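Local coordinates for vascular protein tyrosine phosphatase 1 (PDB 3I36), which probably removes phosphate from phosphotyrosine residues of other proteins, acting here through the intracellular catalytic domain of a receptor-type tyrosine phosphatase, at residues 24-28 with 29-33; 218-221 with 222-225; 296-299 with 300-303. All blocks are in the same frame, centred on the assembly; numbering follows the deposited sequence. Where two conformers were deposited one is given.

Contact 1: residues 24-28 with 29-33; sequences KLIRV and ENFEA
E29 OE2 lies at the edge of the R27 guanidinium, near the guanidinium plane, while the ring of F31 is approached obliquely by the methyl CG2 of I26. The side chains of R27 and E29 run side by side in the same direction, but the planes of their charged groups stand 81° apart, nearly perpendicular. A salt bridge joins them through NE of R27 and OE2 of E29, 3.0 Å apart, with an N-H...O angle of 155°. OE2 receives the bond on its anti side, and NE is the one guanidinium nitrogen that bonds to it. R27 can reach it because its chain bends at CG-CD (chi3 50°), turning NE toward E29.

This is the point where the chain leaves the short strand 26-27, paired antiparallel with 269-270, and enters helix 28-53. The backbone bonds here span three residues: N30 N reaches R27 O at 2.8 Å, and F31 N reaches V28 O at 3.0 Å. Both donors sit well above the carbonyl planes, as in a tight 3-10-like turn. A water takes over the next step, donating to V28 O at 2.6 Å and accepting from E32 N at 2.9 Å, and so bridges the i to i+4 pair that is too far apart for a direct bond. The E32 carboxylate forms a salt bridge with R305.

On the apolar side, I26 CG2 comes within 3.6 Å of F31 CA and 3.9 Å of F31 CD1. F31 is buried beyond it, packed on V270 and on N297, V300 and I304 of helix 290-305.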
ATOM      1  N   LYS A  24     -19.786  -2.298  13.659  1.00 34.23           N
ATOM      2  CA  LYS A  24     -19.315  -2.323  12.279  1.00 30.61           C
ATOM      3  C   LYS A  24     -18.767  -3.714  11.946  1.00 25.77           C
ATOM      4  O   LYS A  24     -18.420  -4.012  10.800  1.00 20.61           O
ATOM      5  CB  LYS A  24     -18.255  -1.245  12.054  1.00 34.93           C
ATOM      6  CG  LYS A  24     -18.804   0.175  12.056  1.00 36.98           C
ATOM      7  CD  LYS A  24     -19.816   0.385  10.940  1.00 35.93           C
ATOM      8  CE  LYS A  24     -20.020   1.864  10.641  1.00 36.40           C
ATOM      9  NZ  LYS A  24     -20.315   2.673  11.862  1.00 39.29           N
ATOM     10  N   LEU A  25     -18.696  -4.564  12.963  1.00 23.91           N
ATOM     11  CA  LEU A  25     -18.255  -5.938  12.777  1.00 21.40           C
ATOM     12  C   LEU A  25     -19.383  -6.737  12.165  1.00 26.77           C
ATOM     13  O   LEU A  25     -20.433  -6.886  12.772  1.00 32.23           O
ATOM     14  CB  LEU A  25     -17.912  -6.569  14.115  1.00 24.65           C
ATOM     15  CG  LEU A  25     -16.483  -6.539  14.621  1.00 38.13           C
ATOM     16  CD1 LEU A  25     -16.474  -7.117  16.030  1.00 39.08           C
ATOM     17  CD2 LEU A  25     -15.580  -7.335  13.689  1.00 35.72           C
ATOM     18  N   ILE A  26     -19.161  -7.274  10.978  1.00 19.20           N
ATOM     19  CA  ILE A  26     -20.165  -8.090  10.336  1.00 18.82           C
ATOM     20  C   ILE A  26     -19.677  -9.521  10.249  1.00 17.23           C
ATOM     21  O   ILE A  26     -18.600  -9.794   9.727  1.00 15.71           O
ATOM     22  CB  ILE A  26     -20.481  -7.566   8.930  1.00 16.81           C
ATOM     23  CG1 ILE A  26     -20.826  -6.074   8.987  1.00 22.50           C
ATOM     24  CG2 ILE A  26     -21.605  -8.379   8.294  1.00 19.06           C
ATOM     25  CD1 ILE A  26     -22.093  -5.764   9.772  1.00 21.74           C
ATOM     26  N   ARG A  27     -20.452 -10.449  10.789  1.00 17.39           N
ATOM     27  CA  ARG A  27     -20.078 -11.843  10.657  1.00 18.36           C
ATOM     28  C   ARG A  27     -20.203 -12.213   9.187  1.00 21.53           C
ATOM     29  O   ARG A  27     -21.110 -11.726   8.500  1.00 21.93           O
ATOM     30  CB  ARG A  27     -20.984 -12.711  11.539  1.00 22.43           C
ATOM     31  CG  ARG A  27     -20.785 -12.438  13.030  1.00 24.68           C
ATOM     32  CD  ARG A  27     -21.756 -13.219  13.907  1.00 29.51           C
ATOM     33  NE  ARG A  27     -21.771 -14.646  13.566  1.00 29.71           N
ATOM     34  CZ  ARG A  27     -20.901 -15.541  14.018  1.00 25.62           C
ATOM     35  NH1 ARG A  27     -19.933 -15.174  14.847  1.00 25.91           N
ATOM     36  NH2 ARG A  27     -21.006 -16.808  13.644  1.00 29.78           N
ATOM     37  N   VAL A  28     -19.307 -13.059   8.688  1.00 20.31           N
ATOM     38  CA  VAL A  28     -19.392 -13.428   7.277  1.00 24.30           C
ATOM     39  C   VAL A  28     -20.768 -14.011   6.943  1.00 30.96           C
ATOM     40  O   VAL A  28     -21.284 -13.758   5.863  1.00 28.28           O
ATOM     41  CB  VAL A  28     -18.262 -14.389   6.816  1.00 29.94           C
ATOM     42  CG1 VAL A  28     -16.879 -13.725   6.995  1.00 22.27           C
ATOM     43  CG2 VAL A  28     -18.352 -15.713   7.536  1.00 37.74           C
ATOM     44  N   GLU A  29     -21.353 -14.767   7.876  1.00 32.81           N
ATOM     45  CA  GLU A  29     -22.682 -15.360   7.689  1.00 40.01           C
ATOM     46  C   GLU A  29     -23.755 -14.297   7.452  1.00 39.28           C
ATOM     47  O   GLU A  29     -24.838 -14.590   6.949  1.00 40.22           O
ATOM     48  CB  GLU A  29     -23.086 -16.266   8.872  1.00 36.97           C
ATOM     49  CG  GLU A  29     -23.219 -15.574  10.252  1.00 40.35           C
ATOM     50  CD  GLU A  29     -24.172 -16.311  11.196  1.00 51.43           C
ATOM     51  OE1 GLU A  29     -24.930 -17.171  10.707  1.00 63.95           O
ATOM     52  OE2 GLU A  29     -24.180 -16.038  12.421  1.00 41.21           O
ATOM     53  N   ASN A  30     -23.454 -13.063   7.825  1.00 32.05           N
ATOM     54  CA  ASN A  30     -24.409 -11.977   7.658  1.00 25.20           C
ATOM     55  C   ASN A  30     -23.936 -10.967   6.629  1.00 25.22           C
ATOM     56  O   ASN A  30     -24.633  -9.992   6.341  1.00 27.13           O
ATOM     57  CB  ASN A  30     -24.638 -11.275   8.995  1.00 28.55           C
ATOM     58  CG  ASN A  30     -25.176 -12.208  10.046  1.00 32.30           C
ATOM     59  OD1 ASN A  30     -25.979 -13.089   9.746  1.00 38.91           O
ATOM     60  ND2 ASN A  30     -24.745 -12.019  11.288  1.00 24.22           N
ATOM     61  N   PHE A  31     -22.752 -11.188   6.064  1.00 29.88           N
ATOM     62  CA  PHE A  31     -22.197 -10.154   5.202  1.00 28.16           C
ATOM     63  C   PHE A  31     -22.984  -9.913   3.922  1.00 26.96           C
ATOM     64  O   PHE A  31     -23.153  -8.772   3.508  1.00 26.07           O
ATOM     65  CB  PHE A  31     -20.724 -10.368   4.868  1.00 27.72           C
ATOM     66  CG  PHE A  31     -20.116  -9.188   4.180  1.00 24.48           C
ATOM     67  CD1 PHE A  31     -19.658  -8.098   4.915  1.00 17.12           C
ATOM     68  CD2 PHE A  31     -20.071  -9.128   2.802  1.00 24.93           C
ATOM     69  CE1 PHE A  31     -19.132  -6.995   4.280  1.00 18.84           C
ATOM     70  CE2 PHE A  31     -19.542  -8.033   2.164  1.00 21.23           C
ATOM     71  CZ  PHE A  31     -19.065  -6.962   2.908  1.00 22.83           C
ATOM     72  N   GLU A  32     -23.458 -10.969   3.278  1.00 31.39           N
ATOM     73  CA  GLU A  32     -24.147 -10.744   2.014  1.00 37.87           C
ATOM     74  C   GLU A  32     -25.395  -9.884   2.193  1.00 32.01           C
ATOM     75  O   GLU A  32     -25.660  -8.995   1.384  1.00 34.39           O
ATOM     76  CB  GLU A  32     -24.478 -12.046   1.284  1.00 45.18           C
ATOM     77  CG  GLU A  32     -25.182 -11.783  -0.049  1.00 51.43           C
ATOM     78  CD  GLU A  32     -24.853 -12.805  -1.119  1.00 61.75           C
ATOM     79  OE1 GLU A  32     -23.967 -13.656  -0.897  1.00 63.86           O
ATOM     80  OE2 GLU A  32     -25.487 -12.747  -2.192  1.00 68.43           O
ATOM     81  N   ALA A  33     -26.151 -10.140   3.255  1.00 29.95           N
ATOM     82  CA  ALA A  33     -27.359  -9.370   3.521  1.00 31.30           C
ATOM     83  C   ALA A  33     -26.973  -7.940   3.844  1.00 28.12           C
ATOM     84  O   ALA A  33     -27.648  -6.997   3.435  1.00 27.28           O
ATOM     85  CB  ALA A  33     -28.132  -9.971   4.672  1.00 32.88           C
TER
HETATM   86  O   HOH W   1     -23.292 -13.689   4.254  1.00 31.59           O

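Contact 2: residues 218-221 with 222-225; sequences DLLI and NFRY
Helix 218-231 of the tyrosine phosphatase catalytic domain carries this contact in its opening turns, where L220 and F223 touch on its buried side. Methyl CD1 of L220 comes to 4.1 Å from CD2 of F223, meeting the ring obliquely as the two side chains slant across one another. Both have CG opposite the backbone N (chi1 -172° for L220 and 173° for F223), which carries the two groups out from the same flank of the helix. F223 continues into an aromatic cluster, edge-to-face with F205 and also in contact with W182, while L220 packs on W208, F295 and I257.

Beneath these side chains runs a regular alpha-helical backbone, its i to i+4 bonds ranging from 2.7 Å (N222 N to D218 O) to 2.9 Å (Y225 N to I221 O). At the start of the helix D218 OD1 is hydrogen-bonded to the hydroxyl of T216 and receives a weak bond from L219 N, 2.7 Å away.

I221 and Y225, one turn apart, run alongside each other in the same direction. Y225 was deposited in two conformers, so the very short approach of its ring to I221 CG2 is doubtful in detail. Between these flanks R224 is buried; its chain is bent at chi2 and chi3, and its guanidinium forms a salt bridge with D258 and a cation-pi contact with Y262, both on helix 249-267. The side chain of L220 lies about 7 Å from that of R250, probably a substrate-binding residue, which places this turn just behind the active site. The contact thus belongs to a helix packed between the central sheet and helix 249-267 in the alpha/beta fold of the tyrosine phosphatase domain.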
ATOM      1  N   ASP A 218     -11.281 -10.749  -8.366  1.00 21.12           N
ATOM      2  CA  ASP A 218     -10.489 -11.968  -8.273  1.00 22.68           C
ATOM      3  C   ASP A 218      -9.010 -11.742  -8.571  1.00 19.30           C
ATOM      4  O   ASP A 218      -8.152 -12.310  -7.900  1.00 22.88           O
ATOM      5  CB  ASP A 218     -11.068 -13.092  -9.151  1.00 27.32           C
ATOM      6  CG  ASP A 218     -11.384 -12.637 -10.557  1.00 40.11           C
ATOM      7  OD1 ASP A 218     -10.999 -11.511 -10.931  1.00 40.07           O
ATOM      8  OD2 ASP A 218     -12.024 -13.417 -11.295  1.00 56.07           O
ATOM      9  N   LEU A 219      -8.707 -10.907  -9.556  1.00 18.33           N
ATOM     10  CA  LEU A 219      -7.320 -10.725  -9.951  1.00 19.53           C
ATOM     11  C   LEU A 219      -6.536 -10.037  -8.846  1.00 22.08           C
ATOM     12  O   LEU A 219      -5.430 -10.461  -8.503  1.00 20.10           O
ATOM     13  CB  LEU A 219      -7.210  -9.937 -11.250  1.00 19.51           C
ATOM     14  CG  LEU A 219      -7.655 -10.777 -12.451  1.00 30.50           C
ATOM     15  CD1 LEU A 219      -7.804  -9.919 -13.693  1.00 34.08           C
ATOM     16  CD2 LEU A 219      -6.652 -11.898 -12.675  1.00 27.70           C
ATOM     17  N   LEU A 220      -7.100  -8.973  -8.283  1.00 18.58           N
ATOM     18  CA  LEU A 220      -6.403  -8.290  -7.217  1.00 19.07           C
ATOM     19  C   LEU A 220      -6.277  -9.209  -6.009  1.00 14.64           C
ATOM     20  O   LEU A 220      -5.260  -9.199  -5.311  1.00 13.63           O
ATOM     21  CB  LEU A 220      -7.115  -7.000  -6.839  1.00 21.79           C
ATOM     22  CG  LEU A 220      -6.371  -6.101  -5.855  1.00 17.40           C
ATOM     23  CD1 LEU A 220      -5.040  -5.646  -6.442  1.00 14.46           C
ATOM     24  CD2 LEU A 220      -7.232  -4.912  -5.529  1.00 17.35           C
ATOM     25  N   ILE A 221      -7.313 -10.001  -5.756  1.00 15.63           N
ATOM     26  CA  ILE A 221      -7.275 -10.929  -4.632  1.00 17.28           C
ATOM     27  C   ILE A 221      -6.227 -12.020  -4.865  1.00 15.42           C
ATOM     28  O   ILE A 221      -5.465 -12.353  -3.963  1.00 16.13           O
ATOM     29  CB  ILE A 221      -8.653 -11.541  -4.356  1.00 17.45           C
ATOM     30  CG1 ILE A 221      -9.584 -10.485  -3.754  1.00 19.49           C
ATOM     31  CG2 ILE A 221      -8.526 -12.752  -3.436  1.00 19.05           C
ATOM     32  CD1 ILE A 221     -11.068 -10.827  -3.861  1.00 18.62           C
ATOM     33  N   ASN A 222      -6.181 -12.569  -6.078  1.00 13.37           N
ATOM     34  CA  ASN A 222      -5.158 -13.545  -6.424  0.50 19.30           C
ATOM     35  C   ASN A 222      -3.759 -12.946  -6.333  1.00 16.77           C
ATOM     36  O   ASN A 222      -2.813 -13.607  -5.914  1.00 14.38           O
ATOM     37  CB  ASN A 222      -5.410 -14.101  -7.825  0.50 22.72           C
ATOM     38  CG  ASN A 222      -6.683 -14.917  -7.902  0.50 19.25           C
ATOM     39  OD1 ASN A 222      -7.168 -15.434  -6.894  0.50 17.30           O
ATOM     40  ND2 ASN A 222      -7.232 -15.040  -9.107  0.50 20.49           N
ATOM     41  N   PHE A 223      -3.641 -11.687  -6.736  1.00 16.14           N
ATOM     42  CA  PHE A 223      -2.382 -10.962  -6.653  1.00 12.65           C
ATOM     43  C   PHE A 223      -1.992 -10.832  -5.184  1.00 13.40           C
ATOM     44  O   PHE A 223      -0.843 -11.088  -4.819  1.00 14.19           O
ATOM     45  CB  PHE A 223      -2.575  -9.597  -7.299  1.00 13.49           C
ATOM     46  CG  PHE A 223      -1.425  -8.667  -7.151  1.00 16.52           C
ATOM     47  CD1 PHE A 223      -0.346  -8.739  -8.012  1.00 16.89           C
ATOM     48  CD2 PHE A 223      -1.452  -7.664  -6.197  1.00 16.37           C
ATOM     49  CE1 PHE A 223       0.692  -7.835  -7.907  1.00 14.97           C
ATOM     50  CE2 PHE A 223      -0.406  -6.765  -6.086  1.00 12.87           C
ATOM     51  CZ  PHE A 223       0.667  -6.853  -6.951  1.00 12.14           C
ATOM     52  N   ARG A 224      -2.943 -10.442  -4.339  1.00 11.85           N
ATOM     53  CA  ARG A 224      -2.682 -10.422  -2.900  1.00 11.42           C
ATOM     54  C   ARG A 224      -2.204 -11.781  -2.405  1.00  9.84           C
ATOM     55  O   ARG A 224      -1.252 -11.871  -1.619  1.00 13.23           O
ATOM     56  CB  ARG A 224      -3.900  -9.986  -2.065  1.00 14.05           C
ATOM     57  CG  ARG A 224      -3.418  -9.580  -0.664  1.00 24.99           C
ATOM     58  CD  ARG A 224      -4.105 -10.191   0.574  1.00 34.72           C
ATOM     59  NE  ARG A 224      -4.260 -11.628   0.561  1.00 23.57           N
ATOM     60  CZ  ARG A 224      -4.331 -12.420   1.636  1.00 23.01           C
ATOM     61  NH1 ARG A 224      -4.191 -11.969   2.875  1.00 23.57           N
ATOM     62  NH2 ARG A 224      -4.528 -13.713   1.457  1.00 15.14           N
ATOM     63  N   TYR A 225      -2.878 -12.848  -2.821  1.00 14.08           N
ATOM     64  CA  TYR A 225      -2.439 -14.180  -2.426  0.50 16.30           C
ATOM     65  C   TYR A 225      -0.997 -14.443  -2.847  1.00 17.40           C
ATOM     66  O   TYR A 225      -0.238 -15.051  -2.103  1.00 15.43           O
ATOM     67  CB  TYR A 225      -3.379 -15.274  -2.944  0.50 16.69           C
ATOM     68  CG  TYR A 225      -4.636 -15.408  -2.113  0.50 18.29           C
ATOM     69  CD1 TYR A 225      -4.582 -15.892  -0.810  0.50 13.24           C
ATOM     70  CD2 TYR A 225      -5.871 -15.037  -2.622  0.50 26.43           C
ATOM     71  CE1 TYR A 225      -5.724 -16.006  -0.045  0.50 22.28           C
ATOM     72  CE2 TYR A 225      -7.021 -15.158  -1.865  0.50 27.31           C
ATOM     73  CZ  TYR A 225      -6.941 -15.637  -0.582  0.50 22.49           C
ATOM     74  OH  TYR A 225      -8.081 -15.744   0.168  0.50 32.11           O
TER

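Contact 3: residues 296-299 with 300-303; sequences LNQC and VLDI
Q298 and D302 are joined twice, by side chain and by backbone, over one turn of helix 290-305. NE2 of Q298 donates to OD1 of D302 at 2.9 Å and with an N-H...O angle of 155°. The oxygen lies in the plane of the Q298 amide, but the donor stands 35° out of the carboxylate plane, on the syn side of OD1. Q298 reaches forward because its chain bends at CB-CG (chi2 64°), which turns the amide along the helix toward D302. The second oxygen, D302 OD2, is hydrogen-bonded to the hydroxyl of T217, so each end of the carboxylate has a partner. A backbone bond from D302 N to Q298 O, 2.8 Å long, spans the same turn. A leucine in place of Q298 takes away the amide N-H and would probably leave OD1 of D302 without this mate, with the carboxylate freer to turn.

The same i to i+4 pattern runs through the turn: V300 N to L296 O at 2.9 Å, L301 N to N297 O at 2.9 Å and I303 N to C299 O at 2.8 Å. Side chains close over these carbonyls. CG2 of V300 rests 3.4 Å from L296 O, and CG1 of I303 lies 3.1 Å from C299 O. Separately, CD2 of L301 packs against Q298 NE2 at 3.7 Å.

Farther out the helix is wrapped by its neighbours: L296 and C299 press on I257 of helix 249-267, L296 and V300 on V272, and Q298 on F35 of helix 28-53. With a hydrogen-bonding partner on each oxygen, the D302 carboxylate is probably favoured in its ionised form and is held against rotation, a polar tie between helix 290-305 and the loop that leads into helix 218-231.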
ATOM      1  N   LEU A 296     -13.941  -2.721  -1.876  1.00 16.11           N
ATOM      2  CA  LEU A 296     -13.479  -3.547  -0.756  1.00 15.84           C
ATOM      3  C   LEU A 296     -14.588  -4.441  -0.308  1.00 16.40           C
ATOM      4  O   LEU A 296     -14.407  -5.627  -0.039  1.00 19.66           O
ATOM      5  CB  LEU A 296     -13.127  -2.685   0.445  1.00 22.41           C
ATOM      6  CG  LEU A 296     -11.773  -2.042   0.414  1.00 14.09           C
ATOM      7  CD1 LEU A 296     -11.587  -1.288   1.715  1.00 13.53           C
ATOM      8  CD2 LEU A 296     -10.743  -3.151   0.241  1.00 11.78           C
ATOM      9  N   ASN A 297     -15.762  -3.847  -0.200  1.00 17.80           N
ATOM     10  CA  ASN A 297     -16.896  -4.623   0.218  1.00 19.63           C
ATOM     11  C   ASN A 297     -17.196  -5.673  -0.830  1.00 18.68           C
ATOM     12  O   ASN A 297     -17.554  -6.797  -0.497  1.00 19.31           O
ATOM     13  CB  ASN A 297     -18.064  -3.700   0.486  1.00 12.25           C
ATOM     14  CG  ASN A 297     -17.892  -2.964   1.781  1.00 14.46           C
ATOM     15  OD1 ASN A 297     -17.324  -1.864   1.827  1.00 19.30           O
ATOM     16  ND2 ASN A 297     -18.339  -3.585   2.858  1.00 14.53           N
ATOM     17  N   GLN A 298     -17.029  -5.313  -2.099  1.00 16.07           N
ATOM     18  CA  GLN A 298     -17.201  -6.302  -3.163  1.00 20.70           C
ATOM     19  C   GLN A 298     -16.205  -7.448  -2.990  1.00 20.40           C
ATOM     20  O   GLN A 298     -16.537  -8.629  -3.170  1.00 15.69           O
ATOM     21  CB  GLN A 298     -17.016  -5.663  -4.538  1.00 21.02           C
ATOM     22  CG  GLN A 298     -17.410  -6.605  -5.680  1.00 20.60           C
ATOM     23  CD  GLN A 298     -18.886  -6.932  -5.643  1.00 26.56           C
ATOM     24  OE1 GLN A 298     -19.722  -6.028  -5.694  1.00 21.53           O
ATOM     25  NE2 GLN A 298     -19.219  -8.224  -5.550  1.00 22.63           N
ATOM     26  N   CYS A 299     -14.972  -7.092  -2.648  1.00 20.89           N
ATOM     27  CA  CYS A 299     -13.940  -8.088  -2.394  1.00 21.40           C
ATOM     28  C   CYS A 299     -14.395  -9.063  -1.324  1.00 23.41           C
ATOM     29  O   CYS A 299     -14.353 -10.273  -1.520  1.00 20.96           O
ATOM     30  CB  CYS A 299     -12.630  -7.415  -1.986  1.00 16.28           C
ATOM     31  SG  CYS A 299     -11.785  -6.669  -3.363  1.00 22.01           S
ATOM     32  N   VAL A 300     -14.845  -8.524  -0.196  1.00 22.40           N
ATOM     33  CA  VAL A 300     -15.345  -9.348   0.888  1.00 20.19           C
ATOM     34  C   VAL A 300     -16.464 -10.247   0.408  1.00 16.76           C
ATOM     35  O   VAL A 300     -16.488 -11.435   0.717  1.00 23.97           O
ATOM     36  CB  VAL A 300     -15.858  -8.497   2.067  1.00 20.67           C
ATOM     37  CG1 VAL A 300     -16.503  -9.386   3.114  1.00 23.71           C
ATOM     38  CG2 VAL A 300     -14.717  -7.695   2.669  1.00 17.36           C
ATOM     39  N   LEU A 301     -17.398  -9.681  -0.347  1.00 17.88           N
ATOM     40  CA  LEU A 301     -18.538 -10.457  -0.816  1.00 21.17           C
ATOM     41  C   LEU A 301     -18.061 -11.602  -1.693  1.00 24.02           C
ATOM     42  O   LEU A 301     -18.500 -12.749  -1.549  1.00 21.89           O
ATOM     43  CB  LEU A 301     -19.512  -9.564  -1.586  1.00 19.16           C
ATOM     44  CG  LEU A 301     -20.820 -10.221  -2.005  1.00 21.91           C
ATOM     45  CD1 LEU A 301     -21.630 -10.566  -0.771  1.00 26.63           C
ATOM     46  CD2 LEU A 301     -21.603  -9.294  -2.950  1.00 21.43           C
ATOM     47  N   ASP A 302     -17.151 -11.287  -2.602  1.00 22.09           N
ATOM     48  CA  ASP A 302     -16.646 -12.282  -3.536  1.00 22.24           C
ATOM     49  C   ASP A 302     -15.867 -13.382  -2.821  1.00 25.15           C
ATOM     50  O   ASP A 302     -15.970 -14.555  -3.173  1.00 24.51           O
ATOM     51  CB  ASP A 302     -15.784 -11.610  -4.601  1.00 25.21           C
ATOM     52  CG  ASP A 302     -16.591 -10.680  -5.488  1.00 21.57           C
ATOM     53  OD1 ASP A 302     -17.834 -10.730  -5.414  1.00 21.69           O
ATOM     54  OD2 ASP A 302     -15.990  -9.908  -6.259  1.00 20.00           O
ATOM     55  N   ILE A 303     -15.095 -12.998  -1.811  1.00 24.71           N
ATOM     56  CA  ILE A 303     -14.320 -13.954  -1.040  1.00 27.25           C
ATOM     57  C   ILE A 303     -15.248 -14.896  -0.298  1.00 30.75           C
ATOM     58  O   ILE A 303     -15.079 -16.112  -0.330  1.00 31.59           O
ATOM     59  CB  ILE A 303     -13.416 -13.230  -0.035  1.00 25.48           C
ATOM     60  CG1 ILE A 303     -12.323 -12.479  -0.787  1.00 20.56           C
ATOM     61  CG2 ILE A 303     -12.836 -14.218   0.976  1.00 25.66           C
ATOM     62  CD1 ILE A 303     -11.549 -11.516   0.050  1.00 19.19           C
TER

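In the fold
Along the chain the contacts follow in order: contact 1 where strand 26-27 gives way to helix 28-53, contact 2 on helix 218-231, contact 3 on helix 290-305, the last helix of the modelled chain. Contact 3 lies between the others, its centre about 11 Å from that of contact 1 and about 12 Å from that of contact 2. It touches both: F31 CE2 meets V300 CG1 at 3.5 Å, and I221 CD1 meets I303 CG1 at 3.7 Å. Contacts 1 and 2, with centres about 22 Å apart, do not touch. The last helix thus joins the N-terminal helix to the helix that packs beside the central sheet.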